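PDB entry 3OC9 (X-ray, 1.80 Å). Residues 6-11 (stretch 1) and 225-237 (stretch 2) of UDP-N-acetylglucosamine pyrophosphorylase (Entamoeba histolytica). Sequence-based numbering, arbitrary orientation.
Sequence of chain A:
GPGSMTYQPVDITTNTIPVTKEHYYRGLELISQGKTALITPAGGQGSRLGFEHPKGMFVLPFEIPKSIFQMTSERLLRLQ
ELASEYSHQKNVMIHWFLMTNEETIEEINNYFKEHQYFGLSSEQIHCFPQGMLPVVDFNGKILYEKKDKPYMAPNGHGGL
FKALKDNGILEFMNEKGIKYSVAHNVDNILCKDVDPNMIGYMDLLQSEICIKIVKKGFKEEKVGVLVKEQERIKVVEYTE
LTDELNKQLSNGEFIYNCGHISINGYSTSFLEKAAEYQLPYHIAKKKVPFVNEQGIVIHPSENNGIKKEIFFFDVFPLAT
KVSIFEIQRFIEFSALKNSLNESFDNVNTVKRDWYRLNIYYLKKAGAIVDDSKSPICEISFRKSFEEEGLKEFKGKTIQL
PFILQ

Stretch 1, residues 6-11: TYQPVD
Stretch 2, residues 225-237: VLVKEQERIKVVE

What frame does stretch 2 offer? Residues 225-229 and 232-236 form a tight antiparallel hairpin, closed by a type I' turn from Glu 229 to Arg 232, with Gln 230 at phi/psi 48/48 and Glu 231 at 67/8. Its inward-facing backbone groups pair off: Val 225 with Val 236, Val 227 with Lys 234 and Glu 229 with Arg 232 each exchange two hydrogen bonds, N to O, of 2.9 to 3.1 Å. The N and O of Lys 228 are left for stretch 1.

How does stretch 1 use that vacancy? It runs extended and antiparallel to the first strand, with Tyr 7, Gln 8 and Pro 9 at phi/psi -72/143, -127/153 and -65/158, and makes a single bridge at Gln 8 and Lys 228, CA to CA 5.1 Å. Gln 8 N donates to Lys 228 O at 3.0 Å (161°), and Lys 228 N returns a bond to Gln 8 O at 3.0 Å (150°). Tyr 7 CA adds a CA-H...O contact to the same Lys 228 O, at 3.6 Å. Proline, having no amide hydrogen, costs no donor at position 9; its CB points away from the hairpin.

Which side chains fill the space around the bridge? Tyr 7 (chi1 m) and Val 10 (chi1 t) have the largest areas covered on stretch 1, within a total of 468 Å² buried between the two stretches. Val 227 (chi1 m) sets CG2 over one face of the Tyr 7 ring, 4.1 Å from the centroid, a CH-pi contact. Glu 229 OE1 lies at the ring edge, 3.4 Å from Tyr 7 CE1; the carboxylate is also engaged by Lys 234, whose NZ donates to Glu 229 OE1 at 3.0 Å in a salt bridge. Val 10 points toward the hairpin, its CG2 4.1 Å from Leu 226 CB and 3.8 Å from Ile 233 CD1. The compact branched valine reaches these apolar atoms without bringing a polar group that would need a partner.

What serves the polar groups beyond the bridge? Two waters span the stretches. One donates to Thr 6 O at 2.6 Å and accepts from Gln 230 N at 3.0 Å, linking stretch 1 to the turn. The other accepts from Asp 11 N at 3.0 Å and from Lys 228 NZ at 3.2 Å. Lys 228 (t, t, m, t) carries its amine away from the bridge, where NZ also makes a long salt bridge to Glu 231 OE1 at 3.8 Å.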

ATOM      1  N   THR A   6      -5.203 -26.818 -16.278  1.00 40.47           N
ATOM      2  CA  THR A   6      -5.383 -26.464 -14.838  1.00 39.74           C
ATOM      3  C   THR A   6      -4.352 -25.407 -14.396  1.00 38.10           C
ATOM      4  O   THR A   6      -3.754 -24.737 -15.254  1.00 38.38           O
ATOM      5  CB  THR A   6      -5.335 -27.722 -13.935  1.00 40.40           C
ATOM      6  OG1 THR A   6      -4.253 -28.572 -14.337  1.00 42.93           O
ATOM      7  CG2 THR A   6      -6.645 -28.512 -14.035  1.00 42.39           C
ATOM      8  N   TYR A   7      -4.144 -25.245 -13.085  1.00 35.70           N
ATOM      9  CA  TYR A   7      -3.169 -24.249 -12.595  1.00 33.22           C
ATOM     10  C   TYR A   7      -1.709 -24.668 -12.856  1.00 31.52           C
ATOM     11  O   TYR A   7      -1.362 -25.865 -12.781  1.00 30.89           O
ATOM     12  CB  TYR A   7      -3.381 -23.925 -11.105  1.00 33.57           C
ATOM     13  CG  TYR A   7      -4.673 -23.202 -10.732  1.00 34.18           C
ATOM     14  CD1 TYR A   7      -5.226 -22.218 -11.560  1.00 34.71           C
ATOM     15  CD2 TYR A   7      -5.325 -23.489  -9.531  1.00 35.92           C
ATOM     16  CE1 TYR A   7      -6.410 -21.546 -11.207  1.00 35.17           C
ATOM     17  CE2 TYR A   7      -6.508 -22.824  -9.164  1.00 36.59           C
ATOM     18  CZ  TYR A   7      -7.039 -21.855 -10.012  1.00 35.87           C
ATOM     19  OH  TYR A   7      -8.195 -21.198  -9.661  1.00 39.18           O
ATOM     20  N   GLN A   8      -0.861 -23.683 -13.185  1.00 29.28           N
ATOM     21  CA  GLN A   8       0.586 -23.875 -13.326  1.00 27.65           C
ATOM     22  C   GLN A   8       1.363 -22.854 -12.449  1.00 25.71           C
ATOM     23  O   GLN A   8       0.828 -21.778 -12.157  1.00 23.95           O
ATOM     24  CB  GLN A   8       1.010 -23.730 -14.796  1.00 28.42           C
ATOM     25  CG  GLN A   8       0.315 -24.724 -15.766  1.00 32.14           C
ATOM     26  CD  GLN A   8       0.816 -26.161 -15.620  1.00 37.01           C
ATOM     27  OE1 GLN A   8       2.017 -26.407 -15.482  1.00 40.27           O
ATOM     28  NE2 GLN A   8      -0.110 -27.120 -15.673  1.00 40.94           N
ATOM     29  N   PRO A   9       2.599 -23.199 -12.018  1.00 25.27           N
ATOM     30  CA  PRO A   9       3.417 -22.277 -11.187  1.00 24.75           C
ATOM     31  C   PRO A   9       3.821 -20.980 -11.914  1.00 24.17           C
ATOM     32  O   PRO A   9       3.859 -20.943 -13.154  1.00 24.51           O
ATOM     33  CB  PRO A   9       4.686 -23.096 -10.880  1.00 25.72           C
ATOM     34  CG  PRO A   9       4.348 -24.513 -11.202  1.00 27.42           C
ATOM     35  CD  PRO A   9       3.322 -24.458 -12.290  1.00 25.56           C
ATOM     36  N   VAL A  10       4.150 -19.950 -11.133  1.00 22.62           N
ATOM     37  CA  VAL A  10       4.579 -18.627 -11.632  1.00 22.50           C
ATOM     38  C   VAL A  10       6.072 -18.414 -11.279  1.00 22.96           C
ATOM     39  O   VAL A  10       6.443 -18.578 -10.114  1.00 24.33           O
ATOM     40  CB  VAL A  10       3.723 -17.492 -10.970  1.00 22.42           C
ATOM     41  CG1 VAL A  10       4.229 -16.093 -11.364  1.00 22.98           C
ATOM     42  CG2 VAL A  10       2.227 -17.646 -11.336  1.00 21.60           C
ATOM     43  N   ASP A  11       6.913 -18.036 -12.254  1.00 22.77           N
ATOM     44  CA  ASP A  11       8.348 -17.721 -12.000  1.00 23.96           C
ATOM     45  C   ASP A  11       8.545 -16.272 -11.484  1.00 22.53           C
ATOM     46  O   ASP A  11       7.897 -15.330 -11.983  1.00 22.75           O
ATOM     47  CB  ASP A  11       9.205 -17.875 -13.265  1.00 25.46           C
ATOM     48  CG  ASP A  11       9.147 -19.275 -13.879  1.00 29.60           C
ATOM     49  OD1 ASP A  11       9.296 -20.285 -13.148  1.00 34.31           O
ATOM     50  OD2 ASP A  11       8.945 -19.353 -15.104  1.00 35.32           O
ATOM     51  N   VAL A 225      -1.763 -16.209  -2.893  1.00 20.55           N
ATOM     52  CA  VAL A 225      -0.629 -16.599  -3.758  1.00 20.90           C
ATOM     53  C   VAL A 225      -0.942 -16.529  -5.266  1.00 19.92           C
ATOM     54  O   VAL A 225      -2.087 -16.753  -5.673  1.00 20.79           O
ATOM     55  CB  VAL A 225      -0.035 -18.033  -3.435  1.00 21.65           C
ATOM     56  CG1 VAL A 225       0.423 -18.152  -1.958  1.00 22.91           C
ATOM     57  CG2 VAL A 225      -1.021 -19.143  -3.780  1.00 23.14           C
ATOM     58  N   LEU A 226       0.073 -16.248  -6.094  1.00 19.42           N
ATOM     59  CA  LEU A 226      -0.137 -16.160  -7.571  1.00 19.11           C
ATOM     60  C   LEU A 226      -0.158 -17.538  -8.245  1.00 20.44           C
ATOM     61  O   LEU A 226       0.615 -18.444  -7.866  1.00 21.03           O
ATOM     62  CB  LEU A 226       0.960 -15.311  -8.247  1.00 18.95           C
ATOM     63  CG  LEU A 226       1.182 -13.896  -7.690  1.00 18.91           C
ATOM     64  CD1 LEU A 226       2.265 -13.188  -8.497  1.00 19.38           C
ATOM     65  CD2 LEU A 226      -0.111 -13.040  -7.700  1.00 18.10           C
ATOM     66  N   VAL A 227      -1.022 -17.665  -9.255  1.00 20.32           N
ATOM     67  CA  VAL A 227      -1.112 -18.867 -10.093  1.00 21.03           C
ATOM     68  C   VAL A 227      -1.200 -18.431 -11.571  1.00 22.04           C
ATOM     69  O   VAL A 227      -1.487 -17.273 -11.851  1.00 21.36           O
ATOM     70  CB  VAL A 227      -2.355 -19.766  -9.728  1.00 21.29           C
ATOM     71  CG1 VAL A 227      -2.352 -20.206  -8.230  1.00 20.87           C
ATOM     72  CG2 VAL A 227      -3.667 -19.067 -10.086  1.00 21.36           C
ATOM     73  N   LYS A 228      -0.949 -19.361 -12.498  1.00 23.49           N
ATOM     74  CA  LYS A 228      -1.106 -19.102 -13.939  1.00 25.48           C
ATOM     75  C   LYS A 228      -2.191 -20.028 -14.513  1.00 26.41           C
ATOM     76  O   LYS A 228      -2.187 -21.230 -14.228  1.00 26.24           O
ATOM     77  CB  LYS A 228       0.237 -19.313 -14.667  1.00 26.56           C
ATOM     78  CG  LYS A 228       0.258 -18.808 -16.114  1.00 29.52           C
ATOM     79  CD  LYS A 228       1.575 -19.140 -16.830  1.00 33.96           C
ATOM     80  CE  LYS A 228       2.664 -18.122 -16.532  1.00 38.36           C
ATOM     81  NZ  LYS A 228       3.875 -18.363 -17.397  1.00 40.93           N
ATOM     82  N   GLU A 229      -3.116 -19.461 -15.293  1.00 27.26           N
ATOM     83  CA  GLU A 229      -4.194 -20.218 -15.966  1.00 29.31           C
ATOM     84  C   GLU A 229      -4.335 -19.746 -17.421  1.00 29.80           C
ATOM     85  O   GLU A 229      -4.620 -18.569 -17.668  1.00 28.31           O
ATOM     86  CB  GLU A 229      -5.518 -20.021 -15.218  1.00 29.65           C
ATOM     87  CG  GLU A 229      -6.693 -20.873 -15.728  1.00 34.65           C
ATOM     88  CD  GLU A 229      -7.921 -20.860 -14.808  1.00 39.12           C
ATOM     89  OE1 GLU A 229      -7.958 -20.109 -13.811  1.00 42.57           O
ATOM     90  OE2 GLU A 229      -8.871 -21.626 -15.078  1.00 43.03           O
ATOM     91  N   GLN A 230      -4.120 -20.655 -18.380  1.00 30.81           N
ATOM     92  CA  GLN A 230      -4.138 -20.295 -19.816  1.00 31.88           C
ATOM     93  C   GLN A 230      -3.294 -19.031 -20.122  1.00 32.30           C
ATOM     94  O   GLN A 230      -3.743 -18.086 -20.806  1.00 32.05           O
ATOM     95  CB  GLN A 230      -5.581 -20.184 -20.345  1.00 33.06           C
ATOM     96  CG  GLN A 230      -6.343 -21.524 -20.350  1.00 34.33           C
ATOM     97  CD  GLN A 230      -7.534 -21.550 -21.301  1.00 38.42           C
ATOM     98  OE1 GLN A 230      -8.616 -21.053 -20.976  1.00 38.10           O
ATOM     99  NE2 GLN A 230      -7.347 -22.167 -22.479  1.00 38.27           N
ATOM    100  N   GLU A 231      -2.069 -19.044 -19.587  1.00 31.78           N
ATOM    101  CA  GLU A 231      -1.066 -17.983 -19.724  1.00 32.70           C
ATOM    102  C   GLU A 231      -1.402 -16.640 -19.050  1.00 31.11           C
ATOM    103  O   GLU A 231      -0.679 -15.673 -19.249  1.00 31.83           O
ATOM    104  CB  GLU A 231      -0.620 -17.781 -21.190  1.00 34.22           C
ATOM    105  CG  GLU A 231       0.048 -19.010 -21.834  1.00 38.67           C
ATOM    106  CD  GLU A 231       1.281 -19.501 -21.071  1.00 44.01           C
ATOM    107  OE1 GLU A 231       2.165 -18.681 -20.725  1.00 46.99           O
ATOM    108  OE2 GLU A 231       1.369 -20.726 -20.829  1.00 47.28           O
ATOM    109  N   ARG A 232      -2.478 -16.578 -18.261  1.00 29.17           N
ATOM    110  CA  ARG A 232      -2.833 -15.342 -17.522  1.00 27.21           C
ATOM    111  C   ARG A 232      -2.570 -15.471 -16.010  1.00 26.35           C
ATOM    112  O   ARG A 232      -2.712 -16.560 -15.467  1.00 25.82           O
ATOM    113  CB  ARG A 232      -4.302 -14.979 -17.759  1.00 28.14           C
ATOM    114  CG  ARG A 232      -4.679 -14.810 -19.248  1.00 28.56           C
ATOM    115  CD  ARG A 232      -3.863 -13.678 -19.867  1.00 32.31           C
ATOM    116  NE  ARG A 232      -4.088 -13.545 -21.309  1.00 34.63           N
ATOM    117  CZ  ARG A 232      -4.893 -12.651 -21.874  1.00 36.92           C
ATOM    118  NH1 ARG A 232      -5.582 -11.789 -21.135  1.00 36.65           N
ATOM    119  NH2 ARG A 232      -5.020 -12.623 -23.201  1.00 38.57           N
ATOM    120  N   ILE A 233      -2.220 -14.363 -15.341  1.00 23.88           N
ATOM    121  CA  ILE A 233      -1.953 -14.373 -13.878  1.00 22.99           C
ATOM    122  C   ILE A 233      -3.200 -14.065 -13.034  1.00 22.09           C
ATOM    123  O   ILE A 233      -3.957 -13.155 -13.379  1.00 21.26           O
ATOM    124  CB  ILE A 233      -0.815 -13.345 -13.510  1.00 22.61           C
ATOM    125  CG1 ILE A 233       0.484 -13.662 -14.260  1.00 26.08           C
ATOM    126  CG2 ILE A 233      -0.599 -13.252 -11.979  1.00 23.85           C
ATOM    127  CD1 ILE A 233       1.134 -15.020 -13.880  1.00 27.64           C
ATOM    128  N   LYS A 234      -3.403 -14.834 -11.946  1.00 21.34           N
ATOM    129  CA  LYS A 234      -4.508 -14.676 -10.987  1.00 20.90           C
ATOM    130  C   LYS A 234      -4.029 -14.807  -9.530  1.00 20.83           C
ATOM    131  O   LYS A 234      -2.974 -15.409  -9.272  1.00 19.97           O
ATOM    132  CB  LYS A 234      -5.641 -15.717 -11.238  1.00 22.10           C
ATOM    133  CG  LYS A 234      -6.429 -15.535 -12.556  1.00 24.88           C
ATOM    134  CD  LYS A 234      -7.423 -16.713 -12.842  1.00 30.92           C
ATOM    135  CE  LYS A 234      -7.991 -16.621 -14.282  1.00 32.89           C
ATOM    136  NZ  LYS A 234      -9.238 -17.481 -14.512  1.00 36.57           N
ATOM    137  N   VAL A 235      -4.793 -14.224  -8.590  1.00 20.23           N
ATOM    138  CA  VAL A 235      -4.601 -14.474  -7.134  1.00 21.26           C
ATOM    139  C   VAL A 235      -5.586 -15.520  -6.611  1.00 22.58           C
ATOM    140  O   VAL A 235      -6.810 -15.435  -6.903  1.00 22.78           O
ATOM    141  CB  VAL A 235      -4.750 -13.158  -6.283  1.00 20.33           C
ATOM    142  CG1 VAL A 235      -4.741 -13.447  -4.779  1.00 22.80           C
ATOM    143  CG2 VAL A 235      -3.649 -12.141  -6.643  1.00 21.20           C
ATOM    144  N   VAL A 236      -5.068 -16.499  -5.855  1.00 22.06           N
ATOM    145  CA  VAL A 236      -5.910 -17.403  -5.034  1.00 23.94           C
ATOM    146  C   VAL A 236      -5.801 -16.977  -3.554  1.00 24.26           C
ATOM    147  O   VAL A 236      -4.714 -16.990  -2.984  1.00 23.84           O
ATOM    148  CB  VAL A 236      -5.516 -18.902  -5.244  1.00 23.99           C
ATOM    149  CG1 VAL A 236      -6.264 -19.844  -4.260  1.00 26.68           C
ATOM    150  CG2 VAL A 236      -5.789 -19.344  -6.699  1.00 23.97           C
ATOM    151  N   GLU A 237      -6.923 -16.579  -2.944  1.00 26.12           N
ATOM    152  CA  GLU A 237      -6.937 -16.134  -1.526  1.00 27.29           C
ATOM    153  C   GLU A 237      -6.667 -17.295  -0.560  1.00 28.08           C
ATOM    154  O   GLU A 237      -6.921 -18.468  -0.896  1.00 27.05           O
ATOM    155  CB  GLU A 237      -8.264 -15.449  -1.161  1.00 28.19           C
ATOM    156  CG  GLU A 237      -8.616 -14.218  -2.018  1.00 30.89           C
ATOM    157  CD  GLU A 237      -9.886 -13.516  -1.540  1.00 35.23           C
ATOM    158  OE1 GLU A 237     -10.954 -13.703  -2.169  1.00 39.04           O
ATOM    159  OE2 GLU A 237      -9.824 -12.793  -0.527  1.00 37.62           O
TER
HETATM  160  O   HOH W   1      -3.182 -23.352 -17.426  1.00 36.58           O
HETATM  161  O   HOH W   2       5.831 -17.498 -15.022  1.00 26.79           O